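Local coordinates for 3-oxoacyl-[acyl-carrier-protein] synthase, mitochondrial (Arabidopsis thaliana, PDB 2IX4) that catalyses the condensation steps of mitochondrial fatty acid synthesis, adding two carbons from malonyl-ACP to acyl chains of 4 to at least 16 carbons, at residues Ser225-Ser230 against Asp240-Gly245; Pro232-Arg237 against Thr384-Asn389. All blocks are in the same frame, centred on the assembly; numbering follows the deposited sequence.

Interaction 1: residues Ser225-Ser230 against Asp240-Gly245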
ATOM      1  N   SER A 225      -4.905  16.108 -19.328  1.00 23.20           N
ATOM      2  CA  SER A 225      -5.460  17.175 -20.158  1.00 23.16           C
ATOM      3  C   SER A 225      -4.339  18.031 -20.751  1.00 23.30           C
ATOM      4  O   SER A 225      -3.414  18.418 -20.037  1.00 23.22           O
ATOM      5  CB  SER A 225      -6.384  18.050 -19.308  1.00 23.00           C
ATOM      6  OG  SER A 225      -6.847  19.175 -20.031  1.00 22.92           O
ATOM      7  N   THR A 226      -4.423  18.329 -22.049  1.00 23.40           N
ATOM      8  CA  THR A 226      -3.376  19.101 -22.735  1.00 23.61           C
ATOM      9  C   THR A 226      -3.872  20.322 -23.528  1.00 23.62           C
ATOM     10  O   THR A 226      -3.127  21.289 -23.701  1.00 23.68           O
ATOM     11  CB  THR A 226      -2.525  18.218 -23.693  1.00 23.79           C
ATOM     12  OG1 THR A 226      -3.301  17.854 -24.840  1.00 23.79           O
ATOM     13  CG2 THR A 226      -2.017  16.959 -22.990  1.00 23.74           C
ATOM     14  N   LYS A 227      -5.114  20.279 -24.007  1.00 23.52           N
ATOM     15  CA  LYS A 227      -5.619  21.314 -24.919  1.00 23.63           C
ATOM     16  C   LYS A 227      -6.235  22.548 -24.243  1.00 23.48           C
ATOM     17  O   LYS A 227      -6.666  23.480 -24.929  1.00 23.47           O
ATOM     18  CB  LYS A 227      -6.592  20.708 -25.942  1.00 23.85           C
ATOM     19  CG  LYS A 227      -7.998  20.420 -25.427  1.00 24.63           C
ATOM     20  CD  LYS A 227      -8.687  19.411 -26.332  1.00 26.56           C
ATOM     21  CE  LYS A 227     -10.185  19.360 -26.105  1.00 27.51           C
ATOM     22  NZ  LYS A 227     -10.896  20.337 -26.969  1.00 28.88           N
ATOM     23  N   PHE A 228      -6.265  22.554 -22.912  1.00 23.25           N
ATOM     24  CA  PHE A 228      -6.810  23.683 -22.157  1.00 23.23           C
ATOM     25  C   PHE A 228      -5.744  24.412 -21.339  1.00 23.41           C
ATOM     26  O   PHE A 228      -6.054  25.016 -20.307  1.00 23.58           O
ATOM     27  CB  PHE A 228      -7.947  23.226 -21.232  1.00 23.09           C
ATOM     28  CG  PHE A 228      -9.115  22.612 -21.952  1.00 22.44           C
ATOM     29  CD1 PHE A 228      -9.358  21.245 -21.864  1.00 21.99           C
ATOM     30  CD2 PHE A 228      -9.980  23.402 -22.708  1.00 21.88           C
ATOM     31  CE1 PHE A 228     -10.442  20.667 -22.529  1.00 21.41           C
ATOM     32  CE2 PHE A 228     -11.066  22.835 -23.378  1.00 21.77           C
ATOM     33  CZ  PHE A 228     -11.297  21.464 -23.286  1.00 21.27           C
ATOM     34  N   ASN A 229      -4.495  24.363 -21.799  1.00 23.53           N
ATOM     35  CA  ASN A 229      -3.380  24.985 -21.075  1.00 23.83           C
ATOM     36  C   ASN A 229      -3.492  26.509 -20.937  1.00 24.11           C
ATOM     37  O   ASN A 229      -2.995  27.089 -19.965  1.00 24.01           O
ATOM     38  CB  ASN A 229      -2.032  24.583 -21.691  1.00 23.74           C
ATOM     39  CG  ASN A 229      -1.669  23.123 -21.419  1.00 23.57           C
ATOM     40  OD1 ASN A 229      -2.196  22.495 -20.498  1.00 24.06           O
ATOM     41  ND2 ASN A 229      -0.755  22.584 -22.216  1.00 22.90           N
ATOM     42  N   SER A 230      -4.153  27.142 -21.908  1.00 24.38           N
ATOM     43  CA  SER A 230      -4.399  28.586 -21.891  1.00 24.72           C
ATOM     44  C   SER A 230      -5.657  28.956 -21.099  1.00 24.97           C
ATOM     45  O   SER A 230      -5.875  30.128 -20.775  1.00 25.17           O
ATOM     46  CB  SER A 230      -4.501  29.119 -23.320  1.00 24.76           C
ATOM     47  OG  SER A 230      -3.292  28.902 -24.027  1.00 24.92           O
ATOM     48  N   ASP A 240     -18.154  15.938 -19.769  1.00 20.21           N
ATOM     49  CA  ASP A 240     -18.286  16.877 -20.893  1.00 20.34           C
ATOM     50  C   ASP A 240     -17.720  16.288 -22.185  1.00 20.49           C
ATOM     51  O   ASP A 240     -16.745  15.547 -22.154  1.00 20.47           O
ATOM     52  CB  ASP A 240     -17.585  18.203 -20.575  1.00 20.22           C
ATOM     53  CG  ASP A 240     -17.848  19.271 -21.624  1.00 20.71           C
ATOM     54  OD1 ASP A 240     -18.952  19.855 -21.613  1.00 20.99           O
ATOM     55  OD2 ASP A 240     -16.953  19.527 -22.459  1.00 20.59           O
ATOM     56  N   CYS A 241     -18.327  16.634 -23.317  1.00 20.82           N
ATOM     57  CA  CYS A 241     -17.898  16.123 -24.624  1.00 21.24           C
ATOM     58  C   CYS A 241     -16.461  16.499 -24.997  1.00 21.33           C
ATOM     59  O   CYS A 241     -15.813  15.798 -25.777  1.00 21.41           O
ATOM     60  CB  CYS A 241     -18.854  16.589 -25.722  1.00 21.26           C
ATOM     61  SG  CYS A 241     -20.413  15.678 -25.786  1.00 22.69           S
ATOM     62  N   ASP A 242     -15.969  17.600 -24.438  1.00 21.40           N
ATOM     63  CA  ASP A 242     -14.635  18.096 -24.774  1.00 21.58           C
ATOM     64  C   ASP A 242     -13.527  17.748 -23.777  1.00 21.13           C
ATOM     65  O   ASP A 242     -12.425  18.292 -23.867  1.00 21.11           O
ATOM     66  CB  ASP A 242     -14.678  19.603 -25.036  1.00 21.89           C
ATOM     67  CG  ASP A 242     -14.824  19.921 -26.502  1.00 23.45           C
ATOM     68  OD1 ASP A 242     -13.825  19.771 -27.243  1.00 24.81           O
ATOM     69  OD2 ASP A 242     -15.938  20.312 -26.915  1.00 25.35           O
ATOM     70  N   ARG A 243     -13.812  16.836 -22.849  1.00 20.77           N
ATOM     71  CA  ARG A 243     -12.800  16.339 -21.909  1.00 20.56           C
ATOM     72  C   ARG A 243     -11.647  15.656 -22.658  1.00 20.45           C
ATOM     73  O   ARG A 243     -11.869  15.005 -23.678  1.00 20.22           O
ATOM     74  CB  ARG A 243     -13.430  15.400 -20.865  1.00 20.44           C
ATOM     75  CG  ARG A 243     -13.983  14.083 -21.415  1.00 20.38           C
ATOM     76  CD  ARG A 243     -14.846  13.366 -20.386  1.00 20.46           C
ATOM     77  NE  ARG A 243     -15.342  12.075 -20.867  1.00 21.04           N
ATOM     78  CZ  ARG A 243     -16.478  11.897 -21.539  1.00 21.06           C
ATOM     79  NH1 ARG A 243     -17.258  12.928 -21.830  1.00 21.00           N
ATOM     80  NH2 ARG A 243     -16.836  10.678 -21.926  1.00 21.27           N
ATOM     81  N   ASP A 244     -10.423  15.829 -22.162  1.00 20.32           N
ATOM     82  CA  ASP A 244      -9.242  15.283 -22.844  1.00 20.29           C
ATOM     83  C   ASP A 244      -8.167  14.716 -21.898  1.00 20.17           C
ATOM     84  O   ASP A 244      -6.988  14.654 -22.251  1.00 20.08           O
ATOM     85  CB  ASP A 244      -8.646  16.324 -23.810  1.00 20.25           C
ATOM     86  CG  ASP A 244      -7.864  17.426 -23.097  1.00 20.71           C
ATOM     87  OD1 ASP A 244      -8.291  17.890 -22.015  1.00 20.58           O
ATOM     88  OD2 ASP A 244      -6.810  17.830 -23.634  1.00 20.97           O
ATOM     89  N   GLY A 245      -8.588  14.293 -20.709  1.00 19.74           N
ATOM     90  CA  GLY A 245      -7.680  13.717 -19.719  1.00 19.67           C
ATOM     91  C   GLY A 245      -7.814  14.444 -18.396  1.00 19.52           C
ATOM     92  O   GLY A 245      -8.366  15.543 -18.347  1.00 19.40           O
TER
HETATM   93  O   HOH W   1      -5.475  16.296 -25.132  1.00 40.13           O
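S225 and G245 bring the two irregular segments together, with their CA atoms 4.1 Å apart, and a type I turn from D240 to R243 leads into the contact. The carboxylate of D244 is the centre of it. Its CG sits between the backbone N and the carbonyl carbon (chi1 76°), and both oxygens are used. D244 OD1 takes the hydroxyl of S225, with OG at 2.8 Å on the syn side. D244 OD2 takes two backbone N-H groups, T226 N at 2.9 Å and K227 N at 3.0 Å. Both bonds are nearly straight, at 167° and 166°. The two donors come from opposite faces of the carboxylate plane: K227 N lies on the syn side, T226 N well above the plane. A water bridges D244 OD2 and T226 OG1. One side chain thus holds the start of 225-230.

K227 runs past D244, its CG and CD against OD2, and bends at chi4. Its NZ forms a salt bridge with D242 OD1 at 3.0 Å, met on the anti side. K227 is exposed, so this bridge lies toward solvent. The ring of F228 stands perpendicular to the D244 carboxylate. Its edge faces oxygens: CD1 is 3.5 Å from D244 OD1, and CE1 is 3.4 Å from D242 O. K227 CG lies over one ring face, toward the rim. R243 turns its CB away from 225-230, and its NH2 forms a salt bridge with D391.

D240 OD2 accepts from D242 N, which makes an Asx turn at the start of the second segment. The whole is a loop closed on itself between helix 212-220 and strand 251-259 of the ketosynthase fold. G245 lies about 9 Å from the side chain of H359, predicted to be an active-site residue.

Interaction 2: residues Pro232-Arg237 against Thr384-Asn389; sequences PQEASR and TLNVKN
N386 points its side-chain amide into the bend of segment 232-237, and its ND2 bonds two backbone carbonyls there. Q233 O is 3.1 Å from N386 ND2 and is met on a lone pair. S236 O is 3.0 Å from N386 ND2, with the donor above the carbonyl plane. Both acceptors lie close to the amide plane, so the pair of bonds fixes the rotation of the amide.

R237 folds back toward E234, with N386 packed over its guanidinium. N386 CB lies over the centre of one guanidinium face, 4.1 Å above the plane. The R237 chain bends at chi3 (60°), and NE and NH2 both hold E234 O side-on, each at 2.9 Å. K388 crosses R237 at about a right angle and brings NZ to the guanidinium edge. E234 crosses K388 at about a right angle. E234 OE1 meets K388 NZ at 2.7 Å in a salt bridge, while its link to R237 NH2 is long. R237 NH1 forms a salt bridge with D240.

This ties the loop between helix 212-220 and strand 251-259 to the loop between strands 380-381 and 405-406. E234, R237 and K388 form a salt-bridge network. K388 NZ and R237 NH2 are two donors only 3.0 Å apart and share no hydrogen bond. Two like charges this close should repel. The carboxylates of E234 and D240 probably offset that cost.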
ATOM      1  N   PRO A 232      -6.911  27.206 -17.880  1.00 25.42           N
ATOM      2  CA  PRO A 232      -6.823  26.191 -16.818  1.00 25.52           C
ATOM      3  C   PRO A 232      -8.139  25.896 -16.083  1.00 25.60           C
ATOM      4  O   PRO A 232      -8.422  24.737 -15.783  1.00 25.50           O
ATOM      5  CB  PRO A 232      -5.781  26.775 -15.847  1.00 25.51           C
ATOM      6  CG  PRO A 232      -5.650  28.211 -16.215  1.00 25.74           C
ATOM      7  CD  PRO A 232      -5.923  28.281 -17.678  1.00 25.51           C
ATOM      8  N   GLN A 233      -8.933  26.931 -15.814  1.00 25.82           N
ATOM      9  CA  GLN A 233     -10.195  26.779 -15.081  1.00 26.10           C
ATOM     10  C   GLN A 233     -11.223  25.921 -15.827  1.00 26.01           C
ATOM     11  O   GLN A 233     -12.240  25.516 -15.257  1.00 26.11           O
ATOM     12  CB  GLN A 233     -10.790  28.151 -14.746  1.00 26.21           C
ATOM     13  CG  GLN A 233      -9.975  28.957 -13.747  1.00 27.32           C
ATOM     14  CD  GLN A 233     -10.274  28.584 -12.307  1.00 28.64           C
ATOM     15  OE1 GLN A 233     -11.310  28.958 -11.756  1.00 29.17           O
ATOM     16  NE2 GLN A 233      -9.358  27.849 -11.685  1.00 29.80           N
ATOM     17  N   GLU A 234     -10.944  25.641 -17.097  1.00 25.84           N
ATOM     18  CA  GLU A 234     -11.832  24.839 -17.931  1.00 25.78           C
ATOM     19  C   GLU A 234     -11.217  23.500 -18.352  1.00 25.16           C
ATOM     20  O   GLU A 234     -11.785  22.784 -19.180  1.00 25.12           O
ATOM     21  CB  GLU A 234     -12.267  25.650 -19.156  1.00 26.14           C
ATOM     22  CG  GLU A 234     -13.323  26.706 -18.831  1.00 28.02           C
ATOM     23  CD  GLU A 234     -13.526  27.710 -19.944  1.00 30.29           C
ATOM     24  OE1 GLU A 234     -13.717  27.290 -21.107  1.00 31.73           O
ATOM     25  OE2 GLU A 234     -13.505  28.926 -19.650  1.00 31.91           O
ATOM     26  N   ALA A 235     -10.075  23.159 -17.755  1.00 24.43           N
ATOM     27  CA  ALA A 235      -9.310  21.966 -18.131  1.00 23.75           C
ATOM     28  C   ALA A 235      -9.904  20.651 -17.632  1.00 23.26           C
ATOM     29  O   ALA A 235      -9.807  19.625 -18.311  1.00 23.29           O
ATOM     30  CB  ALA A 235      -7.863  22.102 -17.675  1.00 23.71           C
ATOM     31  N   SER A 236     -10.500  20.685 -16.443  1.00 22.72           N
ATOM     32  CA  SER A 236     -11.105  19.502 -15.839  1.00 22.02           C
ATOM     33  C   SER A 236     -12.617  19.592 -15.996  1.00 21.61           C
ATOM     34  O   SER A 236     -13.265  20.462 -15.411  1.00 21.29           O
ATOM     35  CB  SER A 236     -10.702  19.384 -14.363  1.00 22.12           C
ATOM     36  OG  SER A 236     -11.154  18.165 -13.797  1.00 22.02           O
ATOM     37  N   ARG A 237     -13.169  18.695 -16.808  1.00 21.28           N
ATOM     38  CA  ARG A 237     -14.577  18.756 -17.189  1.00 20.93           C
ATOM     39  C   ARG A 237     -15.206  17.363 -17.243  1.00 20.58           C
ATOM     40  O   ARG A 237     -15.480  16.845 -18.329  1.00 20.14           O
ATOM     41  CB  ARG A 237     -14.734  19.484 -18.534  1.00 21.23           C
ATOM     42  CG  ARG A 237     -13.776  19.012 -19.626  1.00 21.88           C
ATOM     43  CD  ARG A 237     -13.922  19.814 -20.904  1.00 23.94           C
ATOM     44  NE  ARG A 237     -13.660  21.227 -20.669  1.00 25.45           N
ATOM     45  CZ  ARG A 237     -14.505  22.213 -20.949  1.00 25.91           C
ATOM     46  NH1 ARG A 237     -15.684  21.966 -21.512  1.00 26.47           N
ATOM     47  NH2 ARG A 237     -14.152  23.458 -20.678  1.00 26.31           N
ATOM     48  N   THR A 384     -20.989  19.284 -10.752  1.00 20.96           N
ATOM     49  CA  THR A 384     -19.883  18.990 -11.658  1.00 20.82           C
ATOM     50  C   THR A 384     -19.605  20.274 -12.431  1.00 20.85           C
ATOM     51  O   THR A 384     -20.520  20.859 -13.009  1.00 20.74           O
ATOM     52  CB  THR A 384     -20.235  17.883 -12.683  1.00 20.79           C
ATOM     53  OG1 THR A 384     -20.876  16.790 -12.023  1.00 20.69           O
ATOM     54  CG2 THR A 384     -18.986  17.378 -13.387  1.00 20.67           C
ATOM     55  N   LEU A 385     -18.351  20.713 -12.435  1.00 20.98           N
ATOM     56  CA  LEU A 385     -17.966  21.902 -13.185  1.00 21.13           C
ATOM     57  C   LEU A 385     -17.727  21.579 -14.657  1.00 21.26           C
ATOM     58  O   LEU A 385     -17.354  20.456 -15.002  1.00 20.93           O
ATOM     59  CB  LEU A 385     -16.718  22.555 -12.580  1.00 21.24           C
ATOM     60  CG  LEU A 385     -16.848  23.333 -11.265  1.00 21.77           C
ATOM     61  CD1 LEU A 385     -15.477  23.785 -10.787  1.00 21.72           C
ATOM     62  CD2 LEU A 385     -17.771  24.536 -11.409  1.00 22.31           C
ATOM     63  N   ASN A 386     -17.976  22.574 -15.507  1.00 21.55           N
ATOM     64  CA  ASN A 386     -17.614  22.549 -16.931  1.00 22.12           C
ATOM     65  C   ASN A 386     -18.358  21.557 -17.834  1.00 22.62           C
ATOM     66  O   ASN A 386     -17.827  21.122 -18.863  1.00 22.65           O
ATOM     67  CB  ASN A 386     -16.092  22.410 -17.105  1.00 21.89           C
ATOM     68  CG  ASN A 386     -15.324  23.564 -16.496  1.00 22.15           C
ATOM     69  OD1 ASN A 386     -15.731  24.722 -16.599  1.00 21.34           O
ATOM     70  ND2 ASN A 386     -14.199  23.253 -15.860  1.00 22.50           N
ATOM     71  N   VAL A 387     -19.589  21.211 -17.460  1.00 23.22           N
ATOM     72  CA  VAL A 387     -20.436  20.381 -18.320  1.00 23.99           C
ATOM     73  C   VAL A 387     -21.284  21.283 -19.220  1.00 24.47           C
ATOM     74  O   VAL A 387     -22.453  21.556 -18.937  1.00 24.70           O
ATOM     75  CB  VAL A 387     -21.331  19.400 -17.520  1.00 23.90           C
ATOM     76  CG1 VAL A 387     -21.917  18.335 -18.447  1.00 24.22           C
ATOM     77  CG2 VAL A 387     -20.544  18.742 -16.406  1.00 23.94           C
ATOM     78  N   LYS A 388     -20.671  21.754 -20.299  1.00 25.08           N
ATOM     79  CA  LYS A 388     -21.335  22.642 -21.252  1.00 25.66           C
ATOM     80  C   LYS A 388     -22.070  21.822 -22.301  1.00 25.55           C
ATOM     81  O   LYS A 388     -23.161  22.191 -22.741  1.00 25.70           O
ATOM     82  CB  LYS A 388     -20.310  23.561 -21.916  1.00 25.93           C
ATOM     83  CG  LYS A 388     -19.457  24.330 -20.922  1.00 27.43           C
ATOM     84  CD  LYS A 388     -18.102  24.686 -21.508  1.00 29.80           C
ATOM     85  CE  LYS A 388     -17.153  25.169 -20.422  1.00 30.64           C
ATOM     86  NZ  LYS A 388     -15.943  25.796 -21.017  1.00 31.95           N
ATOM     87  N   ASN A 389     -21.454  20.712 -22.694  1.00 25.46           N
ATOM     88  CA  ASN A 389     -22.036  19.782 -23.648  1.00 25.36           C
ATOM     89  C   ASN A 389     -21.925  18.362 -23.106  1.00 25.16           C
ATOM     90  O   ASN A 389     -20.927  17.684 -23.346  1.00 25.01           O
ATOM     91  CB  ASN A 389     -21.343  19.896 -25.007  1.00 25.48           C
ATOM     92  CG  ASN A 389     -21.535  21.255 -25.646  1.00 26.20           C
ATOM     93  OD1 ASN A 389     -22.637  21.605 -26.073  1.00 27.39           O
ATOM     94  ND2 ASN A 389     -20.457  22.030 -25.721  1.00 26.41           N
TER

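How the interactions relate
The centres of interactions 1 and 2 are 8 Å apart, on the same side of the chain's centre. Along the chain they interleave: 225-230, 232-237, 240-245, then 384-389. The first three segments belong to one long connection between helix 212-220 and strand 251-259. The fourth comes from the loop between strands 380-381 and 405-406. The contacts also touch directly. C241 N and N389 O, and D240 OD1 and N389 N, are probable hydrogen bonds. Interaction 1 closes the connection on itself, and interaction 2 joins it to the C-terminal part of the chain. G245 and the S236 side chain lie about 9 and 7 Å from the side chain of H359, so both contacts are in the neighbourhood of the predicted active site.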